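Local coordinates for ribosome-inactivating protein (Lychnis chalcedonica, PDB 2G5X), which belongs to the ribosome-inactivating protein family of plants, with a mixed beta-sheet packed among helices, at residues V128-L140 with S188-N201. Residues are numbered along the deposited sequence; the frame is centred on the assembly and turned at random. Where two conformers were deposited one is given.
Sequences VSREKLSLGVSSL and SSFEAGARITLLEN
Leu135 and Phe190 form a single antiparallel bridge, a hydrogen-bonded pair, between the loop before helix 137-145 and the residues leading into helix 193-201: Leu135 N donates to Phe190 O at 2.8 Å, and Phe190 N donates back to Leu135 O at 3.0 Å. Leu135 O also receives a CA-H...O contact from Ser189 CA. Farther along, Gly193 N gives its hydrogen to Glu131 O (3.1 Å).

Charge and polarity gather at Arg130, where a bend at chi3 (67°) turns the guanidinium toward the end of helix 193-201. Its NH2 makes a salt bridge to Glu200 OE2 at 2.8 Å; that oxygen accepts through its anti lone pair, the carboxylate and guanidinium planes lying 7° apart. NH1 bonds Asn201 OD1 at 3.0 Å, and NH2 adds a weak bond to the same oxygen. Thr197 CG2 sits over one guanidinium face, 3.7 Å from Arg130 CZ, while Thr197 OG1 is held by Gly193 O. Tyr119 adds a cation-pi contact, and Glu170 a long, weak ion pair.

Among apolar groups, Leu135 CB lies over one face of the Phe190 ring, 4.0 Å from Phe190 CE1, and Leu135 CD1 meets Ala192 CB. Leu133 and Leu135 rest on helix 154-173 and Phe190 on helix 175-184, two helices of the span between the paired segments.

Water fills in between the backbones. One molecule donates to Arg130 O and Leu133 O and accepts from Ala192 N; another donates to Ser188 O and accepts from Ser138 N.

With Glu170 also close to Glu200, the buried Arg130 probably offsets two neighbouring acids, and its bonds to Glu200 and Asn201 fix the loop against the last turn of helix 193-201.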
loop_
_atom_site.group_PDB
_atom_site.type_symbol
_atom_site.label_atom_id
_atom_site.label_comp_id
_atom_site.label_asym_id
_atom_site.label_seq_id
_atom_site.Cartn_x
_atom_site.Cartn_y
_atom_site.Cartn_z
ATOM N N VAL A 128 15.063 -0.767 9.605
ATOM C CA VAL A 128 14.099 -0.403 10.644
ATOM C C VAL A 128 12.886 -1.336 10.589
ATOM O O VAL A 128 12.499 -1.806 9.516
ATOM C CB VAL A 128 13.636 1.074 10.494
ATOM C CG1 VAL A 128 12.815 1.243 9.231
ATOM C CG2 VAL A 128 12.842 1.503 11.718
ATOM N N SER A 129 12.289 -1.599 11.746
ATOM C CA SER A 129 11.136 -2.491 11.838
ATOM C C SER A 129 9.795 -1.830 11.533
ATOM O O SER A 129 9.666 -0.603 11.577
ATOM C CB SER A 129 11.065 -3.095 13.238
ATOM O OG SER A 129 10.825 -2.081 14.201
ATOM N N ARG A 130 8.799 -2.660 11.230
ATOM C CA ARG A 130 7.445 -2.187 10.947
ATOM C C ARG A 130 6.944 -1.434 12.170
ATOM O O ARG A 130 6.261 -0.419 12.056
ATOM C CB ARG A 130 6.493 -3.363 10.696
ATOM C CG ARG A 130 6.711 -4.131 9.408
ATOM C CD ARG A 130 5.981 -5.476 9.440
ATOM N NE ARG A 130 4.522 -5.356 9.446
ATOM C CZ ARG A 130 3.692 -6.376 9.651
ATOM N NH1 ARG A 130 4.175 -7.592 9.870
ATOM N NH2 ARG A 130 2.377 -6.188 9.635
ATOM N N GLU A 131 7.290 -1.954 13.344
ATOM C CA GLU A 131 6.861 -1.364 14.605
ATOM C C GLU A 131 7.358 0.048 14.892
ATOM O O GLU A 131 6.601 0.866 15.418
ATOM C CB GLU A 131 7.241 -2.277 15.775
ATOM C CG GLU A 131 6.411 -3.549 15.867
ATOM C CD GLU A 131 7.027 -4.717 15.121
ATOM O OE1 GLU A 131 7.804 -4.483 14.171
ATOM O OE2 GLU A 131 6.722 -5.874 15.484
ATOM N N LYS A 132 8.609 0.353 14.555
ATOM C CA LYS A 132 9.111 1.688 14.851
ATOM C C LYS A 132 9.359 2.622 13.674
ATOM O O LYS A 132 9.868 3.725 13.856
ATOM C CB LYS A 132 10.363 1.605 15.733
ATOM C CG LYS A 132 11.599 0.999 15.112
ATOM C CD LYS A 132 12.639 0.781 16.212
ATOM C CE LYS A 132 14.016 0.472 15.662
ATOM N NZ LYS A 132 14.576 1.615 14.896
ATOM N N LEU A 133 8.992 2.191 12.473
ATOM C CA LEU A 133 9.153 3.033 11.291
ATOM C C LEU A 133 8.282 4.284 11.453
ATOM O O LEU A 133 7.097 4.182 11.780
ATOM C CB LEU A 133 8.722 2.266 10.038
ATOM C CG LEU A 133 8.593 3.059 8.733
ATOM C CD1 LEU A 133 9.939 3.634 8.326
ATOM C CD2 LEU A 133 8.053 2.141 7.648
ATOM N N SER A 134 8.869 5.458 11.235
ATOM C CA SER A 134 8.127 6.712 11.353
ATOM C C SER A 134 7.121 6.843 10.207
ATOM O O SER A 134 7.503 6.845 9.037
ATOM C CB SER A 134 9.098 7.895 11.337
ATOM O OG SER A 134 9.689 8.095 12.604
ATOM N N LEU A 135 5.842 6.962 10.558
ATOM C CA LEU A 135 4.760 7.080 9.581
ATOM C C LEU A 135 4.113 8.464 9.614
ATOM O O LEU A 135 4.166 9.156 10.629
ATOM C CB LEU A 135 3.683 6.033 9.873
ATOM C CG LEU A 135 4.138 4.588 10.096
ATOM C CD1 LEU A 135 2.936 3.738 10.490
ATOM C CD2 LEU A 135 4.806 4.047 8.842
ATOM N N GLY A 136 3.495 8.854 8.502
ATOM C CA GLY A 136 2.833 10.146 8.434
ATOM C C GLY A 136 3.097 10.882 7.133
ATOM O O GLY A 136 3.955 10.481 6.350
ATOM N N VAL A 137 2.356 11.962 6.902
ATOM C CA VAL A 137 2.512 12.752 5.684
ATOM C C VAL A 137 3.940 13.243 5.421
ATOM O O VAL A 137 4.473 13.042 4.329
ATOM C CB VAL A 137 1.543 13.961 5.695
ATOM C CG1 VAL A 137 1.848 14.902 4.529
ATOM C CG2 VAL A 137 0.105 13.456 5.598
ATOM N N SER A 138 4.561 13.881 6.409
ATOM C CA SER A 138 5.919 14.383 6.229
ATOM C C SER A 138 6.908 13.251 5.971
ATOM O O SER A 138 7.794 13.373 5.126
ATOM C CB SER A 138 6.355 15.185 7.456
ATOM O OG SER A 138 5.473 16.273 7.671
ATOM N N SER A 139 6.745 12.149 6.698
ATOM C CA SER A 139 7.622 10.993 6.543
ATOM C C SER A 139 7.540 10.450 5.120
ATOM O O SER A 139 8.560 10.142 4.496
ATOM C CB SER A 139 7.229 9.897 7.538
ATOM O OG SER A 139 7.306 10.366 8.874
ATOM N N LEU A 140 6.320 10.329 4.606
ATOM C CA LEU A 140 6.125 9.822 3.256
ATOM C C LEU A 140 6.678 10.788 2.204
ATOM O O LEU A 140 7.270 10.355 1.212
ATOM C CB LEU A 140 4.635 9.549 3.005
ATOM C CG LEU A 140 4.276 8.995 1.625
ATOM C CD1 LEU A 140 5.125 7.765 1.310
ATOM C CD2 LEU A 140 2.789 8.654 1.591
ATOM N N SER A 188 1.723 15.211 12.007
ATOM C CA SER A 188 2.858 14.706 12.768
ATOM C C SER A 188 3.263 13.330 12.266
ATOM O O SER A 188 2.795 12.874 11.224
ATOM C CB SER A 188 2.482 14.606 14.248
ATOM O OG SER A 188 3.633 14.509 15.068
ATOM N N SER A 189 4.145 12.680 13.017
ATOM C CA SER A 189 4.598 11.338 12.677
ATOM C C SER A 189 4.340 10.438 13.879
ATOM O O SER A 189 4.269 10.912 15.013
ATOM C CB SER A 189 6.091 11.341 12.351
ATOM O OG SER A 189 6.855 11.633 13.503
ATOM N N PHE A 190 4.183 9.143 13.630
ATOM C CA PHE A 190 3.953 8.191 14.709
ATOM C C PHE A 190 4.450 6.808 14.308
ATOM O O PHE A 190 4.707 6.547 13.131
ATOM C CB PHE A 190 2.460 8.121 15.080
ATOM C CG PHE A 190 1.604 7.397 14.071
ATOM C CD1 PHE A 190 1.258 7.999 12.864
ATOM C CD2 PHE A 190 1.147 6.107 14.331
ATOM C CE1 PHE A 190 0.467 7.324 11.932
ATOM C CE2 PHE A 190 0.359 5.424 13.408
ATOM C CZ PHE A 190 0.017 6.034 12.204
ATOM N N GLU A 191 4.594 5.936 15.302
ATOM C CA GLU A 191 5.051 4.564 15.093
ATOM C C GLU A 191 3.877 3.613 15.348
ATOM O O GLU A 191 3.130 3.789 16.311
ATOM C CB GLU A 191 6.207 4.257 16.053
ATOM C CG GLU A 191 7.414 5.169 15.863
ATOM C CD GLU A 191 8.497 4.955 16.907
ATOM O OE1 GLU A 191 9.566 5.588 16.782
ATOM O OE2 GLU A 191 8.282 4.164 17.850
ATOM N N ALA A 192 3.716 2.612 14.486
ATOM C CA ALA A 192 2.613 1.659 14.612
ATOM C C ALA A 192 2.592 0.879 15.929
ATOM O O ALA A 192 1.547 0.761 16.566
ATOM C CB ALA A 192 2.628 0.684 13.434
ATOM N N GLY A 193 3.738 0.340 16.329
ATOM C CA GLY A 193 3.786 -0.420 17.568
ATOM C C GLY A 193 3.480 -1.896 17.387
ATOM O O GLY A 193 2.994 -2.320 16.334
ATOM N N ALA A 194 3.740 -2.677 18.433
ATOM C CA ALA A 194 3.537 -4.121 18.405
ATOM C C ALA A 194 2.097 -4.620 18.275
ATOM O O ALA A 194 1.851 -5.587 17.554
ATOM C CB ALA A 194 4.188 -4.751 19.637
ATOM N N ARG A 195 1.145 -3.985 18.960
ATOM C CA ARG A 195 -0.235 -4.456 18.883
ATOM C C ARG A 195 -0.830 -4.275 17.488
ATOM O O ARG A 195 -1.493 -5.180 16.971
ATOM C CB ARG A 195 -1.117 -3.760 19.931
ATOM C CG ARG A 195 -2.491 -4.413 20.063
ATOM C CD ARG A 195 -3.347 -3.814 21.172
ATOM N NE ARG A 195 -4.690 -4.392 21.155
ATOM C CZ ARG A 195 -5.002 -5.600 21.618
ATOM N NH1 ARG A 195 -4.070 -6.378 22.159
ATOM N NH2 ARG A 195 -6.249 -6.043 21.519
ATOM N N ILE A 196 -0.597 -3.115 16.878
ATOM C CA ILE A 196 -1.106 -2.860 15.534
ATOM C C ILE A 196 -0.439 -3.799 14.534
ATOM O O ILE A 196 -1.064 -4.233 13.570
ATOM C CB ILE A 196 -0.867 -1.390 15.097
ATOM C CG1 ILE A 196 -1.876 -0.479 15.799
ATOM C CG2 ILE A 196 -0.994 -1.261 13.577
ATOM C CD1 ILE A 196 -1.682 0.999 15.523
ATOM N N THR A 197 0.831 -4.114 14.767
ATOM C CA THR A 197 1.553 -5.017 13.879
ATOM C C THR A 197 0.917 -6.413 13.936
ATOM O O THR A 197 0.768 -7.077 12.909
ATOM C CB THR A 197 3.052 -5.094 14.262
ATOM O OG1 THR A 197 3.651 -3.798 14.103
ATOM C CG2 THR A 197 3.785 -6.090 13.373
ATOM N N LEU A 198 0.529 -6.850 15.132
ATOM C CA LEU A 198 -0.102 -8.161 15.294
ATOM C C LEU A 198 -1.510 -8.139 14.693
ATOM O O LEU A 198 -1.972 -9.128 14.119
ATOM C CB LEU A 198 -0.173 -8.540 16.776
ATOM C CG LEU A 198 -0.710 -9.938 17.098
ATOM C CD1 LEU A 198 0.151 -10.996 16.415
ATOM C CD2 LEU A 198 -0.708 -10.144 18.607
ATOM N N LEU A 199 -2.191 -7.005 14.838
ATOM C CA LEU A 199 -3.530 -6.854 14.280
ATOM C C LEU A 199 -3.450 -7.042 12.765
ATOM O O LEU A 199 -4.242 -7.783 12.175
ATOM C CB LEU A 199 -4.078 -5.459 14.601
ATOM C CG LEU A 199 -5.387 -5.050 13.923
ATOM C CD1 LEU A 199 -6.518 -6.004 14.318
ATOM C CD2 LEU A 199 -5.726 -3.627 14.330
ATOM N N GLU A 200 -2.490 -6.361 12.146
ATOM C CA GLU A 200 -2.283 -6.449 10.703
ATOM C C GLU A 200 -2.029 -7.890 10.269
ATOM O O GLU A 200 -2.540 -8.337 9.245
ATOM C CB GLU A 200 -1.096 -5.574 10.282
ATOM C CG GLU A 200 -1.374 -4.076 10.342
ATOM C CD GLU A 200 -0.133 -3.227 10.103
ATOM O OE1 GLU A 200 -0.274 -1.993 9.980
ATOM O OE2 GLU A 200 0.979 -3.788 10.042
ATOM N N ASN A 201 -1.232 -8.615 11.047
ATOM C CA ASN A 201 -0.929 -10.003 10.712
ATOM C C ASN A 201 -2.169 -10.892 10.693
ATOM O O ASN A 201 -2.195 -11.908 9.997
ATOM C CB ASN A 201 0.084 -10.588 11.699
ATOM C CG ASN A 201 1.455 -9.952 11.576
ATOM O OD1 ASN A 201 1.759 -9.287 10.587
ATOM N ND2 ASN A 201 2.299 -10.174 12.576
HETATM O O HOH W 1 5.391 2.081 12.155
HETATM O O HOH W 2 6.851 1.763 18.462
HETATM O O HOH W 3 9.732 7.636 15.031
HETATM O O HOH W 4 3.284 14.548 8.912
HETATM O O HOH W 5 5.193 12.151 9.103
#